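Local coordinates for McyG protein (Microcystis aeruginosa PCC 7806, PDB 4R0M) that probably activates an aromatic acid such as phenylalanine as its adenylate and passes it to a peptidyl carrier domain in microcystin synthesis, at residues D225-G228 against A229-L233; D107-S111 against A112-L116; R501-R504 against S505-Q509; K311-R314 against L315-I319; I245-P248 against M249-L253. All coordinates share one frame; numbering follows the deposited sequence.

Contact 1: residues D225-G228 against A229-L233. With FA5 (adenosine-5'-[phenylalaninyl-phosphate]), chain C.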
# COMPACT_ATOMS: atom_id res chain seq x y z
N ASP A 225 4.77 7.43 -1.69
CA ASP A 225 4.31 7.25 -3.07
C ASP A 225 3.03 6.41 -3.16
O ASP A 225 2.35 6.44 -4.18
CB ASP A 225 5.40 6.65 -3.96
CG ASP A 225 5.93 5.35 -3.42
OD1 ASP A 225 6.82 5.39 -2.53
OD2 ASP A 225 5.48 4.28 -3.88
N HIS A 226 2.73 5.67 -2.10
CA HIS A 226 1.54 4.83 -2.09
C HIS A 226 0.28 5.59 -1.74
O HIS A 226 0.32 6.54 -0.95
CB HIS A 226 1.73 3.66 -1.14
CG HIS A 226 0.68 2.59 -1.28
ND1 HIS A 226 -0.44 2.58 -0.54
CD2 HIS A 226 0.60 1.49 -2.13
CE1 HIS A 226 -1.20 1.52 -0.89
NE2 HIS A 226 -0.55 0.85 -1.86
N VAL A 227 -0.84 5.17 -2.32
CA VAL A 227 -2.13 5.85 -2.18
C VAL A 227 -2.64 5.98 -0.73
O VAL A 227 -3.32 6.95 -0.39
CB VAL A 227 -3.21 5.19 -3.08
CG1 VAL A 227 -3.63 3.83 -2.54
CG2 VAL A 227 -4.41 6.10 -3.26
N GLY A 228 -2.29 5.01 0.11
CA GLY A 228 -2.69 5.02 1.52
C GLY A 228 -2.01 6.11 2.32
O GLY A 228 -2.59 6.65 3.27
N ALA A 229 -0.78 6.44 1.93
CA ALA A 229 0.00 7.48 2.59
C ALA A 229 -0.34 8.88 2.05
O ALA A 229 -0.32 9.86 2.79
CB ALA A 229 1.49 7.20 2.44
N ILE A 230 -0.65 8.96 0.75
CA ILE A 230 -0.99 10.23 0.11
C ILE A 230 -2.38 10.71 0.53
O ILE A 230 -2.57 11.88 0.85
CB ILE A 230 -0.94 10.11 -1.43
CG1 ILE A 230 0.49 9.84 -1.89
CG2 ILE A 230 -1.48 11.38 -2.09
CD1 ILE A 230 0.59 9.31 -3.31
N VAL A 231 -3.34 9.78 0.54
CA VAL A 231 -4.74 10.14 0.70
C VAL A 231 -5.23 9.94 2.13
O VAL A 231 -5.50 10.91 2.83
CB VAL A 231 -5.62 9.40 -0.33
CG1 VAL A 231 -7.03 9.96 -0.32
CG2 VAL A 231 -5.05 9.53 -1.73
N PHE A 232 -5.34 8.68 2.56
CA PHE A 232 -5.90 8.34 3.88
C PHE A 232 -5.15 8.97 5.05
O PHE A 232 -5.76 9.43 6.02
CB PHE A 232 -6.01 6.82 4.05
CG PHE A 232 -6.48 6.38 5.42
CD1 PHE A 232 -7.69 6.84 5.95
CD2 PHE A 232 -5.72 5.49 6.17
CE1 PHE A 232 -8.11 6.43 7.21
CE2 PHE A 232 -6.14 5.08 7.43
CZ PHE A 232 -7.34 5.55 7.94
N LEU A 233 -3.82 9.01 4.96
CA LEU A 233 -3.00 9.56 6.04
C LEU A 233 -2.21 10.79 5.60
O LEU A 233 -1.19 11.14 6.19
CB LEU A 233 -2.08 8.49 6.63
CG LEU A 233 -2.78 7.27 7.25
CD1 LEU A 233 -1.78 6.18 7.60
CD2 LEU A 233 -3.62 7.65 8.46
C FA5 C . -3.27 -0.92 -1.82
O FA5 C . -2.53 -1.82 -1.43
CA FA5 C . -4.40 -0.45 -0.95
N FA5 C . -5.11 -1.66 -0.58
CB FA5 C . -3.92 0.25 0.33
CG FA5 C . -4.94 0.66 1.40
CD1 FA5 C . -6.24 0.16 1.46
CD2 FA5 C . -4.55 1.58 2.37
CE1 FA5 C . -7.12 0.58 2.47
CE2 FA5 C . -5.42 2.00 3.39
CZ FA5 C . -6.72 1.50 3.43
P FA5 C . -2.71 -1.22 -4.46
OP1 FA5 C . -1.22 -1.42 -4.56
OP2 FA5 C . -3.44 -0.60 -5.62
OP3 FA5 C . -3.02 -0.34 -3.14
O5' FA5 C . -3.34 -2.68 -4.18
C5' FA5 C . -4.74 -2.91 -4.09
C4' FA5 C . -4.97 -4.40 -3.90
O4' FA5 C . -4.46 -4.87 -2.65
C3' FA5 C . -6.43 -4.78 -3.89
O3' FA5 C . -6.98 -4.89 -5.20
C2' FA5 C . -6.41 -6.10 -3.16
O2' FA5 C . -6.08 -7.16 -4.07
C1' FA5 C . -5.27 -5.95 -2.18
N9 FA5 C . -5.84 -5.63 -0.84
C8 FA5 C . -5.88 -4.41 -0.28
N7 FA5 C . -6.46 -4.44 0.95
C5 FA5 C . -6.82 -5.72 1.18
C6 FA5 C . -7.48 -6.46 2.29
N6 FA5 C . -7.89 -5.83 3.41
N1 FA5 C . -7.67 -7.79 2.13
C2 FA5 C . -7.27 -8.44 1.02
N3 FA5 C . -6.66 -7.83 -0.02
C4 FA5 C . -6.41 -6.49 0.00
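The adenylate pocket borrows its histidine from a helix N-cap: H226 stands just before helix 227-240, and its carbonyl oxygen receives I230 N in the carbonyl plane at 3.1 Å, with a weaker bond from A229 N. The imidazole works at both ends. Its ND1 accepts the backbone N of G228 at 3.1 Å in a nearly straight bond (169°), although that donor sits 34° out of the ring plane. On the far side NE2 gives a weak, bent hydrogen bond to OP3 of the phenylalanyl-adenylate at 3.0 Å, and the ring meets the ligand's carbonyl carbon with its edge. With chi1 at -168° the ring is swung away from the backbone N toward the ligand, and the capping bond steadies its rotation. Next to it, G228 CA lies 4.0 Å from CD2 of the ligand's phenyl ring, whose CE2 lies obliquely to the F232 ring. G228 O accepts L233 N at 3.2 Å, five residues on, the mark of a pi-type turn. V227 CG2 makes an apolar contact with V231 CG2 at 3.8 Å, and I230 CD1 lies 3.5 Å from D225 O. The helix is the crossover between strands 217-220 and 243-246; V227 and I230 lean on strand 176-182, V231 on helix 196-210 and L233 on strand 217-220.

Contact 2: residues D107-S111 against A112-L116; sequences DLENS and AVKKL
N110, S111 and K114 carry the contact that starts helix 111-122, a classic asparagine N-cap. N110 OD1 takes V113 N at 2.8 Å, three residues ahead, so that the amide oxygen stands in for the carbonyl a preceding turn would have supplied; the donor is tilted 33° from the amide plane. This reach depends on chi1 of 65°, which places CG between the backbone N and the carbonyl carbon. The other half of the amide, ND2, is hydrogen-bonded to S105 O in the loop before, consistent with the modelled orientation of the group. The V113 side chain crosses that of N110 at about a right angle, with CG2 3.5 Å from both OD1 and ND2. S111 opens the helix proper, and its carbonyl receives K115 N at 2.9 Å. K115 itself turns away from the cap and uses NZ to bind F181 O. On the inner side V113 and L116 both meet L141 of helix 135-144, and L116 also reaches strand 72-76 of the four-stranded parallel sheet. K114, on the outer side, runs extended past the cap. Its backbone N bonds N110 O in the carbonyl plane, its CG passes 3.7 Å from the same oxygen, and NZ stops 4.2 Å from E109 OE1, beyond a salt bridge, though the opposite charges may still attract weakly.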
# COMPACT_ATOMS: atom_id res chain seq x y z
N ASP A 107 21.97 1.60 -10.02
CA ASP A 107 23.05 1.02 -10.82
C ASP A 107 22.90 -0.50 -10.98
O ASP A 107 23.69 -1.14 -11.68
CB ASP A 107 24.42 1.38 -10.24
CG ASP A 107 24.58 0.93 -8.79
OD1 ASP A 107 23.66 0.31 -8.22
OD2 ASP A 107 25.66 1.21 -8.21
N LEU A 108 21.89 -1.07 -10.32
CA LEU A 108 21.59 -2.49 -10.42
C LEU A 108 20.16 -2.71 -10.91
O LEU A 108 19.29 -1.87 -10.71
CB LEU A 108 21.80 -3.19 -9.07
CG LEU A 108 23.19 -3.18 -8.43
CD1 LEU A 108 23.10 -3.63 -6.98
CD2 LEU A 108 24.19 -4.03 -9.20
N GLU A 109 19.94 -3.87 -11.52
CA GLU A 109 18.67 -4.23 -12.15
C GLU A 109 17.58 -4.50 -11.11
O GLU A 109 17.72 -5.41 -10.29
CB GLU A 109 18.89 -5.46 -13.04
CG GLU A 109 18.01 -5.56 -14.27
CD GLU A 109 18.53 -6.59 -15.26
OE1 GLU A 109 17.94 -7.69 -15.35
OE2 GLU A 109 19.54 -6.31 -15.94
N ASN A 110 16.51 -3.71 -11.15
CA ASN A 110 15.35 -3.88 -10.25
C ASN A 110 14.06 -3.33 -10.85
O ASN A 110 14.08 -2.50 -11.76
CB ASN A 110 15.62 -3.27 -8.87
CG ASN A 110 15.78 -1.76 -8.91
OD1 ASN A 110 14.81 -1.02 -9.09
ND2 ASN A 110 17.01 -1.29 -8.74
N SER A 111 12.92 -3.79 -10.32
CA SER A 111 11.61 -3.46 -10.87
C SER A 111 11.26 -1.97 -10.76
O SER A 111 10.54 -1.44 -11.61
CB SER A 111 10.52 -4.31 -10.22
OG SER A 111 10.41 -4.01 -8.84
N ALA A 112 11.77 -1.31 -9.72
CA ALA A 112 11.51 0.11 -9.51
C ALA A 112 12.20 0.99 -10.55
O ALA A 112 11.62 1.98 -11.01
CB ALA A 112 11.92 0.53 -8.10
N VAL A 113 13.43 0.62 -10.93
CA VAL A 113 14.15 1.29 -12.02
C VAL A 113 13.40 1.13 -13.34
O VAL A 113 13.28 2.09 -14.11
CB VAL A 113 15.61 0.76 -12.14
CG1 VAL A 113 16.21 1.07 -13.50
CG2 VAL A 113 16.47 1.35 -11.03
N LYS A 114 12.90 -0.08 -13.60
CA LYS A 114 12.14 -0.38 -14.82
C LYS A 114 10.83 0.40 -14.88
O LYS A 114 10.46 0.91 -15.94
CB LYS A 114 11.85 -1.89 -14.93
CG LYS A 114 13.06 -2.73 -15.31
CD LYS A 114 12.82 -4.21 -15.04
CE LYS A 114 14.11 -5.00 -15.21
NZ LYS A 114 13.95 -6.43 -14.81
N LYS A 115 10.15 0.49 -13.74
CA LYS A 115 8.90 1.24 -13.64
C LYS A 115 9.13 2.72 -13.94
O LYS A 115 8.40 3.32 -14.73
CB LYS A 115 8.28 1.06 -12.25
CG LYS A 115 6.78 1.32 -12.20
CD LYS A 115 6.27 1.21 -10.77
CE LYS A 115 4.76 1.23 -10.72
NZ LYS A 115 4.25 1.20 -9.32
N LEU A 116 10.16 3.30 -13.32
CA LEU A 116 10.54 4.69 -13.56
C LEU A 116 10.77 4.97 -15.04
O LEU A 116 10.25 5.95 -15.57
CB LEU A 116 11.79 5.05 -12.74
CG LEU A 116 12.52 6.37 -13.05
CD1 LEU A 116 11.65 7.59 -12.75
CD2 LEU A 116 13.82 6.44 -12.28

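Contact 3: residues R501-R504 against S505-Q509; sequences RKIR and SHVTQ
Regular alpha-helical bonds tie R501-R504 to S505-Q509, from the nearly straight S505 N to R501 O (170°) to V507 N on I503 O at 3.0 Å and T508 N on R504 O at 3.1 Å. Two small hydroxyl side chains then fold back on this backbone. S505 OG, turned back over its own main chain by a chi1 of 58°, sits 3.3 Å from both R501 O and K502 O; either bond would be weak, and one proton must choose between them. T508 repeats the posture with a clearer outcome. Its OG1 gives a hydrogen bond to S505 O at 2.6 Å, and since Q509 N also arrives there, two donors grip that one carbonyl. The methyl CG2 of T508 lies close beside R504 O. On the buried side V507 CG2 rests 3.3 Å from I503 O and meets I503 CG2 at 4.3 Å, a loose apolar contact one turn apart. H506 brings CB to 3.3 Å from K502 O while its ring leads off toward T455 and L459. R504 extends from the helix, then bends at chi3 (-47°), and its NH1 makes weak hydrogen bonds to the carbonyls of P515 and A516, where the chain approaches the next strand. I503 and V507 face I484 of strand 479-486, and V507 also touches helix 449-457. A two-faced helix of this kind, apolar toward the sheet and polar outward, is the crossover of a beta-alpha-beta unit, here between strands 479-486 and 517-520, probably in the small C-terminal subdomain characteristic of ANL adenylating enzymes.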
# COMPACT_ATOMS: atom_id res chain seq x y z
N ARG A 501 12.92 -28.52 5.17
CA ARG A 501 12.30 -29.75 5.64
C ARG A 501 11.22 -29.45 6.68
O ARG A 501 10.13 -30.03 6.65
CB ARG A 501 13.36 -30.68 6.24
CG ARG A 501 12.97 -32.16 6.24
CD ARG A 501 13.97 -33.01 7.01
NE ARG A 501 15.28 -33.11 6.35
CZ ARG A 501 15.56 -33.92 5.32
NH1 ARG A 501 14.62 -34.70 4.80
NH2 ARG A 501 16.78 -33.94 4.81
N LYS A 502 11.52 -28.52 7.58
CA LYS A 502 10.61 -28.11 8.64
C LYS A 502 9.34 -27.44 8.10
O LYS A 502 8.27 -27.56 8.70
CB LYS A 502 11.33 -27.17 9.61
CG LYS A 502 10.90 -27.31 11.06
CD LYS A 502 11.98 -26.81 12.01
CE LYS A 502 13.16 -27.76 12.08
NZ LYS A 502 14.33 -27.18 12.80
N ILE A 503 9.47 -26.75 6.97
CA ILE A 503 8.33 -26.10 6.31
C ILE A 503 7.39 -27.13 5.69
O ILE A 503 6.18 -27.09 5.91
CB ILE A 503 8.78 -25.05 5.27
CG1 ILE A 503 9.40 -23.83 5.98
CG2 ILE A 503 7.61 -24.59 4.41
CD1 ILE A 503 10.25 -22.95 5.09
N ARG A 504 7.95 -28.07 4.92
CA ARG A 504 7.17 -29.10 4.24
C ARG A 504 6.30 -29.92 5.20
O ARG A 504 5.11 -30.12 4.95
CB ARG A 504 8.07 -30.03 3.43
CG ARG A 504 7.35 -30.76 2.30
CD ARG A 504 8.23 -31.80 1.62
NE ARG A 504 9.57 -31.30 1.28
CZ ARG A 504 9.86 -30.58 0.19
NH1 ARG A 504 8.92 -30.27 -0.68
NH2 ARG A 504 11.11 -30.19 -0.01
N SER A 505 6.90 -30.39 6.30
CA SER A 505 6.19 -31.21 7.27
C SER A 505 5.09 -30.43 8.00
O SER A 505 3.96 -30.91 8.12
CB SER A 505 7.15 -31.85 8.27
OG SER A 505 7.90 -30.87 8.96
N HIS A 506 5.42 -29.22 8.46
CA HIS A 506 4.46 -28.36 9.16
C HIS A 506 3.25 -28.04 8.32
O HIS A 506 2.14 -27.98 8.84
CB HIS A 506 5.14 -27.09 9.65
CG HIS A 506 4.38 -26.37 10.74
ND1 HIS A 506 3.66 -25.26 10.51
CD2 HIS A 506 4.25 -26.66 12.10
CE1 HIS A 506 3.10 -24.84 11.66
NE2 HIS A 506 3.46 -25.71 12.63
N VAL A 507 3.47 -27.83 7.02
CA VAL A 507 2.37 -27.58 6.08
C VAL A 507 1.49 -28.82 5.87
O VAL A 507 0.26 -28.71 5.80
CB VAL A 507 2.88 -27.02 4.73
CG1 VAL A 507 1.78 -27.00 3.67
CG2 VAL A 507 3.43 -25.61 4.91
N THR A 508 2.11 -30.00 5.78
CA THR A 508 1.37 -31.26 5.60
C THR A 508 0.53 -31.59 6.83
O THR A 508 -0.63 -31.98 6.70
CB THR A 508 2.28 -32.46 5.28
OG1 THR A 508 3.27 -32.62 6.30
CG2 THR A 508 2.96 -32.29 3.96
N GLN A 509 1.13 -31.43 8.01
CA GLN A 509 0.47 -31.72 9.28
C GLN A 509 -0.81 -30.92 9.48
O GLN A 509 -1.78 -31.42 10.04
CB GLN A 509 1.42 -31.47 10.46
CG GLN A 509 2.61 -32.42 10.55
CD GLN A 509 2.23 -33.86 10.85
OE1 GLN A 509 1.17 -34.14 11.41
NE2 GLN A 509 3.12 -34.78 10.49

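Contact 4: residues K311-R314 against L315-I319; sequences KTIR and LFLEI
R314 reaches outward from the helix, and the E318 carboxylate comes up obliquely to it: OE2 is 3.4 Å from NE and 3.6 Å from CG of the arginine. The salt bridge is one of charge alone, since the oxygen lies well out of the guanidinium plane, no N-H points at it, and the two flat groups stand 82° apart. R314 reaches this place with CG anti to the backbone N (chi1 -176°) and a straight chain as far as NE, while E318, extended beyond CG, leans back toward R314, its CG 3.4 Å from R314 O. Another partner waits outside, for R314 NH1 makes a weak hydrogen bond to L354 O. Helix 310-320 is the crossover of a beta-alpha-beta unit, linking strands 300-303 and 330-336 of the large mixed sheet, and its inner face is largely apolar. There I313 CG2 meets L317 CD1 at 4.3 Å, one turn apart, and both side chains rest on I330. F316 points its ring toward F278, the planes at about 50°. Its backbone N bonds T312 O at 3.0 Å, and N282 ND2 donates to that same carbonyl from helix 275-282, while T312 OG1 is hydrogen-bonded to S309 OG.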
# COMPACT_ATOMS: atom_id res chain seq x y z
N LYS A 311 -5.83 -15.48 12.65
CA LYS A 311 -4.95 -15.90 13.74
C LYS A 311 -3.96 -14.81 14.16
O LYS A 311 -3.60 -14.71 15.34
CB LYS A 311 -4.18 -17.17 13.37
CG LYS A 311 -5.04 -18.43 13.32
CD LYS A 311 -4.20 -19.70 13.36
CE LYS A 311 -3.49 -19.98 12.03
NZ LYS A 311 -4.43 -20.37 10.95
N THR A 312 -3.51 -14.02 13.19
CA THR A 312 -2.56 -12.93 13.44
C THR A 312 -3.22 -11.78 14.19
O THR A 312 -2.65 -11.26 15.15
CB THR A 312 -1.92 -12.44 12.11
OG1 THR A 312 -1.33 -13.55 11.43
CG2 THR A 312 -0.85 -11.39 12.37
N ILE A 313 -4.42 -11.40 13.76
CA ILE A 313 -5.20 -10.36 14.43
C ILE A 313 -5.57 -10.77 15.86
O ILE A 313 -5.43 -9.97 16.79
CB ILE A 313 -6.47 -9.98 13.63
CG1 ILE A 313 -6.11 -9.12 12.42
CG2 ILE A 313 -7.47 -9.25 14.51
CD1 ILE A 313 -5.70 -7.70 12.74
N ARG A 314 -6.04 -12.01 16.01
CA ARG A 314 -6.43 -12.55 17.32
C ARG A 314 -5.29 -12.46 18.33
O ARG A 314 -5.50 -12.06 19.48
CB ARG A 314 -6.91 -14.00 17.16
CG ARG A 314 -7.45 -14.63 18.44
CD ARG A 314 -7.66 -16.13 18.26
NE ARG A 314 -7.80 -16.82 19.54
CZ ARG A 314 -8.96 -17.17 20.08
NH1 ARG A 314 -10.11 -16.91 19.47
NH2 ARG A 314 -8.98 -17.80 21.25
N LEU A 315 -4.09 -12.83 17.89
CA LEU A 315 -2.90 -12.78 18.73
C LEU A 315 -2.48 -11.34 19.02
O LEU A 315 -1.98 -11.04 20.11
CB LEU A 315 -1.75 -13.56 18.07
CG LEU A 315 -0.44 -13.74 18.83
CD1 LEU A 315 -0.63 -14.54 20.12
CD2 LEU A 315 0.60 -14.41 17.94
N PHE A 316 -2.68 -10.46 18.04
CA PHE A 316 -2.34 -9.04 18.15
C PHE A 316 -3.14 -8.37 19.26
O PHE A 316 -2.59 -7.61 20.05
CB PHE A 316 -2.58 -8.35 16.80
CG PHE A 316 -1.97 -6.98 16.69
CD1 PHE A 316 -0.64 -6.82 16.34
CD2 PHE A 316 -2.75 -5.84 16.90
CE1 PHE A 316 -0.08 -5.56 16.22
CE2 PHE A 316 -2.19 -4.58 16.79
CZ PHE A 316 -0.86 -4.43 16.45
N LEU A 317 -4.44 -8.67 19.30
CA LEU A 317 -5.33 -8.17 20.35
C LEU A 317 -4.91 -8.66 21.74
O LEU A 317 -4.78 -7.85 22.66
CB LEU A 317 -6.78 -8.59 20.08
CG LEU A 317 -7.62 -7.66 19.20
CD1 LEU A 317 -8.75 -8.43 18.53
CD2 LEU A 317 -8.15 -6.47 19.98
N GLU A 318 -4.68 -9.96 21.86
CA GLU A 318 -4.28 -10.58 23.13
C GLU A 318 -3.02 -9.96 23.72
O GLU A 318 -2.94 -9.71 24.92
CB GLU A 318 -4.09 -12.09 22.97
CG GLU A 318 -5.38 -12.88 22.80
CD GLU A 318 -5.15 -14.33 22.41
OE1 GLU A 318 -4.13 -14.91 22.84
OE2 GLU A 318 -5.98 -14.88 21.67
N ILE A 319 -2.04 -9.71 22.85
CA ILE A 319 -0.77 -9.12 23.27
C ILE A 319 -0.94 -7.66 23.69
O ILE A 319 -0.41 -7.24 24.72
CB ILE A 319 0.30 -9.22 22.15
CG1 ILE A 319 0.66 -10.68 21.88
CG2 ILE A 319 1.55 -8.43 22.51
CD1 ILE A 319 1.39 -10.91 20.57

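Contact 5: residues I245-P248 against M249-L253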
# COMPACT_ATOMS: atom_id res chain seq x y z
N ILE A 245 1.44 12.73 11.16
CA ILE A 245 2.82 12.34 11.40
C ILE A 245 3.27 11.36 10.32
O ILE A 245 2.52 10.46 9.93
CB ILE A 245 2.99 11.70 12.80
CG1 ILE A 245 2.35 12.59 13.87
CG2 ILE A 245 4.46 11.47 13.11
CD1 ILE A 245 1.98 11.87 15.15
N HIS A 246 4.49 11.55 9.83
CA HIS A 246 5.07 10.67 8.82
C HIS A 246 6.43 10.17 9.23
O HIS A 246 7.35 10.96 9.49
CB HIS A 246 5.11 11.36 7.46
CG HIS A 246 3.74 11.59 6.87
ND1 HIS A 246 3.08 10.63 6.19
CD2 HIS A 246 2.90 12.70 6.90
CE1 HIS A 246 1.89 11.11 5.80
NE2 HIS A 246 1.78 12.38 6.23
N VAL A 247 6.54 8.85 9.29
CA VAL A 247 7.76 8.17 9.73
C VAL A 247 8.30 7.35 8.55
O VAL A 247 7.51 6.72 7.84
CB VAL A 247 7.47 7.22 10.91
CG1 VAL A 247 8.75 6.81 11.62
CG2 VAL A 247 6.51 7.86 11.91
N PRO A 248 9.63 7.35 8.34
CA PRO A 248 10.19 6.50 7.28
C PRO A 248 10.04 5.03 7.64
O PRO A 248 10.24 4.65 8.80
CB PRO A 248 11.68 6.90 7.24
CG PRO A 248 11.79 8.16 8.03
CD PRO A 248 10.69 8.10 9.04
N MSE A 249 9.67 4.21 6.65
CA MSE A 249 9.34 2.80 6.87
C MSE A 249 10.46 2.03 7.52
O MSE A 249 10.23 1.22 8.41
CB MSE A 249 8.94 2.14 5.55
CG MSE A 249 8.35 0.75 5.78
SE MSE A 249 7.70 -0.05 4.11
CE MSE A 249 9.33 0.11 3.01
N GLU A 250 11.69 2.29 7.07
CA GLU A 250 12.86 1.57 7.56
C GLU A 250 13.08 1.73 9.07
O GLU A 250 13.60 0.82 9.72
CB GLU A 250 14.13 1.95 6.77
CG GLU A 250 14.57 3.41 6.89
CD GLU A 250 14.01 4.31 5.80
OE1 GLU A 250 14.72 5.27 5.42
OE2 GLU A 250 12.87 4.09 5.33
N LEU A 251 12.68 2.87 9.63
CA LEU A 251 12.80 3.11 11.07
C LEU A 251 11.95 2.13 11.88
O LEU A 251 12.41 1.61 12.90
CB LEU A 251 12.42 4.56 11.41
CG LEU A 251 12.66 5.05 12.84
CD1 LEU A 251 13.07 6.52 12.84
CD2 LEU A 251 11.44 4.84 13.74
N VAL A 252 10.73 1.88 11.42
CA VAL A 252 9.85 0.91 12.08
C VAL A 252 10.25 -0.54 11.76
O VAL A 252 10.09 -1.42 12.60
CB VAL A 252 8.36 1.16 11.74
CG1 VAL A 252 7.46 0.16 12.46
CG2 VAL A 252 7.95 2.58 12.11
N LEU A 253 10.78 -0.78 10.56
CA LEU A 253 11.23 -2.12 10.20
C LEU A 253 12.46 -2.55 11.01
O LEU A 253 12.54 -3.69 11.47
CB LEU A 253 11.50 -2.24 8.69
CG LEU A 253 10.28 -2.27 7.76
CD1 LEU A 253 10.71 -2.26 6.30
CD2 LEU A 253 9.37 -3.47 8.04
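P248 and V247 receive the first turn of helix 249-254 as the chain leaves strand 243-246. M249, present as selenomethionine, comes first; its CB lies 3.7 Å from P248 C, but the rest of the side chain runs away from the strand end. Its carbonyl serves the helix further on, taking L253 N at 3.0 Å and, weakly, V252 N. E250 does the opposite and curls back. A bend at chi2 (-93°) brings the carboxylate beside the proline ring, OE2 3.6 Å from P248 CB. This is a van der Waals meeting of an acid with an aliphatic ring on the exposed side. L251 closes the turn twice over. Its backbone N bonds P248 O at 3.1 Å, a three-residue bond bent to 137° with the donor 51° above the carbonyl plane, and its side chain crosses V247 at about a right angle, CD2 meeting CG1 at 4.0 Å. V252 adds a second, looser apolar touch, CG2 to V247 CG1 at 4.3 Å. V247 is thus covered by two neighbouring side chains of the helix, and it also packs on I37 of strand 33-37 and L262 of helix 258-265, to which W259, the partner of V252, belongs. Strand 243-246 lies between strands 33-37 and 217-220, parallel to both, so the turn is a strand-to-helix junction at the C-terminal end of a strand in the parallel part of the large mixed sheet, the recurring connection of alpha/beta folds.

Along the chain the order is contact 2, contact 1, contact 5, contact 4, contact 3, and the first four belong to the AMP-binding region. Contacts 1 and 5 are neighbours in the fold: helix 227-240 runs into strand 243-246, and L233 O lies 3.1 Å from H246 CE1. Contact 4 rides on the same large mixed sheet, its centre about 26 Å from that of contact 1. Contact 2 lies instead beside the four-stranded parallel sheet, on the opposite side of the chain's centre from contact 4, about 37 Å away centre to centre. Contact 3, on the helix between strands 479-486 and 517-520, lies about 38 Å from contact 1 centre to centre and about 23 Å from contact 4. Direct touch with the adenylate is confined to contact 1.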